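Local coordinates for beta-glucosidase (Chaetomella raphigera, PDB 6JXG), which probably hydrolyses terminal, non-reducing beta-D-glucosyl residues with release of beta-D-glucose, as a family 3 glycoside hydrolase of cellulose degradation, at residues I433-A438 with I478-S483. Sequence-based numbering, arbitrary orientation.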
loop_
_atom_site.group_PDB
_atom_site.type_symbol
_atom_site.label_atom_id
_atom_site.label_comp_id
_atom_site.label_asym_id
_atom_site.label_seq_id
_atom_site.Cartn_x
_atom_site.Cartn_y
_atom_site.Cartn_z
ATOM N N ILE A 433 23.154 1.577 19.383
ATOM C CA ILE A 433 22.018 1.549 18.441
ATOM C C ILE A 433 21.056 0.470 18.940
ATOM O O ILE A 433 21.467 -0.713 19.119
ATOM C CB ILE A 433 22.430 1.176 17.000
ATOM C CG1 ILE A 433 23.699 1.935 16.555
ATOM C CG2 ILE A 433 21.237 1.355 16.099
ATOM C CD1 ILE A 433 24.259 1.602 15.174
ATOM N N VAL A 434 19.825 0.902 19.225
ATOM C CA VAL A 434 18.824 0.087 19.799
ATOM C C VAL A 434 17.656 -0.065 18.775
ATOM O O VAL A 434 17.203 0.911 18.190
ATOM C CB VAL A 434 18.355 0.633 21.183
ATOM C CG1 VAL A 434 17.900 2.078 21.120
ATOM C CG2 VAL A 434 17.266 -0.219 21.787
ATOM N N PHE A 435 17.166 -1.291 18.648
ATOM C CA PHE A 435 16.278 -1.726 17.577
ATOM C C PHE A 435 14.967 -2.164 18.205
ATOM O O PHE A 435 14.920 -3.093 19.023
ATOM C CB PHE A 435 16.932 -2.911 16.819
ATOM C CG PHE A 435 18.159 -2.541 16.038
ATOM C CD1 PHE A 435 18.077 -2.259 14.675
ATOM C CD2 PHE A 435 19.371 -2.400 16.647
ATOM C CE1 PHE A 435 19.200 -1.886 13.957
ATOM C CE2 PHE A 435 20.507 -2.027 15.915
ATOM C CZ PHE A 435 20.409 -1.756 14.575
ATOM N N ILE A 436 13.890 -1.503 17.819
ATOM C CA ILE A 436 12.579 -1.746 18.334
ATOM C C ILE A 436 11.590 -1.861 17.194
ATOM O O ILE A 436 11.840 -1.348 16.078
ATOM C CB ILE A 436 12.123 -0.687 19.369
ATOM C CG1 ILE A 436 12.106 0.732 18.783
ATOM C CG2 ILE A 436 13.023 -0.757 20.575
ATOM C CD1 ILE A 436 11.349 1.772 19.578
ATOM N N THR A 437 10.437 -2.425 17.501
ATOM C CA THR A 437 9.392 -2.746 16.485
ATOM C C THR A 437 7.964 -2.456 16.892
ATOM O O THR A 437 7.636 -2.216 18.061
ATOM C CB THR A 437 9.430 -4.259 16.147
ATOM O OG1 THR A 437 9.222 -5.002 17.362
ATOM C CG2 THR A 437 10.755 -4.643 15.564
ATOM N N ALA A 438 7.079 -2.485 15.905
ATOM C CA ALA A 438 5.679 -2.668 16.148
ATOM C C ALA A 438 5.072 -3.427 14.964
ATOM O O ALA A 438 5.395 -3.120 13.835
ATOM C CB ALA A 438 4.954 -1.349 16.385
ATOM N N ILE A 478 21.276 5.883 19.260
ATOM C CA ILE A 478 20.544 5.963 17.969
ATOM C C ILE A 478 19.399 4.945 18.072
ATOM O O ILE A 478 19.683 3.748 18.360
ATOM C CB ILE A 478 21.455 5.472 16.849
ATOM C CG1 ILE A 478 22.790 6.238 16.852
ATOM C CG2 ILE A 478 20.732 5.467 15.500
ATOM C CD1 ILE A 478 22.727 7.713 16.692
ATOM N N VAL A 479 18.153 5.355 17.893
ATOM C CA VAL A 479 17.006 4.439 17.886
ATOM C C VAL A 479 16.615 4.094 16.442
ATOM O O VAL A 479 16.293 4.961 15.667
ATOM C CB VAL A 479 15.782 5.012 18.623
ATOM C CG1 VAL A 479 14.609 4.052 18.622
ATOM C CG2 VAL A 479 16.152 5.394 20.044
ATOM N N VAL A 480 16.641 2.810 16.122
ATOM C CA VAL A 480 16.078 2.259 14.847
ATOM C C VAL A 480 14.749 1.617 15.104
ATOM O O VAL A 480 14.688 0.687 15.923
ATOM C CB VAL A 480 17.035 1.260 14.203
ATOM C CG1 VAL A 480 16.426 0.647 12.946
ATOM C CG2 VAL A 480 18.312 1.981 13.899
ATOM N N ILE A 481 13.707 2.034 14.357
ATOM C CA ILE A 481 12.403 1.548 14.570
ATOM C C ILE A 481 11.902 0.882 13.308
ATOM O O ILE A 481 11.852 1.553 12.270
ATOM C CB ILE A 481 11.445 2.672 14.939
ATOM C CG1 ILE A 481 11.896 3.425 16.167
ATOM C CG2 ILE A 481 10.040 2.141 15.222
ATOM C CD1 ILE A 481 10.913 4.516 16.603
ATOM N N ASN A 482 11.555 -0.417 13.412
ATOM C CA ASN A 482 10.897 -1.145 12.316
ATOM C C ASN A 482 9.416 -1.330 12.691
ATOM O O ASN A 482 9.083 -2.215 13.477
ATOM C CB ASN A 482 11.615 -2.484 12.071
ATOM C CG ASN A 482 12.944 -2.323 11.403
ATOM O OD1 ASN A 482 13.043 -2.019 10.159
ATOM N ND2 ASN A 482 13.999 -2.491 12.171
ATOM N N SER A 483 8.509 -0.502 12.118
ATOM C CA SER A 483 7.119 -0.529 12.477
ATOM C C SER A 483 6.212 -0.477 11.278
ATOM O O SER A 483 6.502 0.202 10.286
ATOM C CB SER A 483 6.780 0.693 13.347
ATOM O OG SER A 483 5.391 0.850 13.632
#
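Val480 fills the apolar centre on one face of the sheet: its CB lies 3.7 Å from CD1 of Phe435, met obliquely by the ring, while its CG2, beside the backbone N, reaches CG2 of Ile433 at 3.7 Å. An alanine in place of Phe435 would remove the ring and would probably leave the CB and CG1 of Val480 less well packed. On the other face the CG1 of Ile436 stands between its own N and carbonyl carbon (chi1 59°), a crowded rotamer that leans the chain across to CG1 of Ile481 at 3.8 Å. Strands 431-438 and 477-483, parallel neighbours inside the mixed sheet of the family 3 C-terminal domain with segment axes 20° apart, form a beta-alpha-beta crossover through helix 463-471, whose Val467 touches Ile436 and Val479. Backbone hydrogen bonds run from Val434 N to Ile478 O, Val480 N to Val434 O (2.9 Å), Ile436 N to Val480 O and Asn482 N to Ile436 O. The longest and most bent is the last, Ala438 N meeting Asn482 O at 3.2 Å from above the carbonyl plane (N-H...O 150°). Here, on the Val480 face, Thr437 OG1 is hydrogen-bonded to Asp375 OD2 and Asn482 ND2 to Asp358 OD2; on the opposite face Ser483 OG, 3.6 Å from Ala438 CB, hydrogen-bonds Gly485 O.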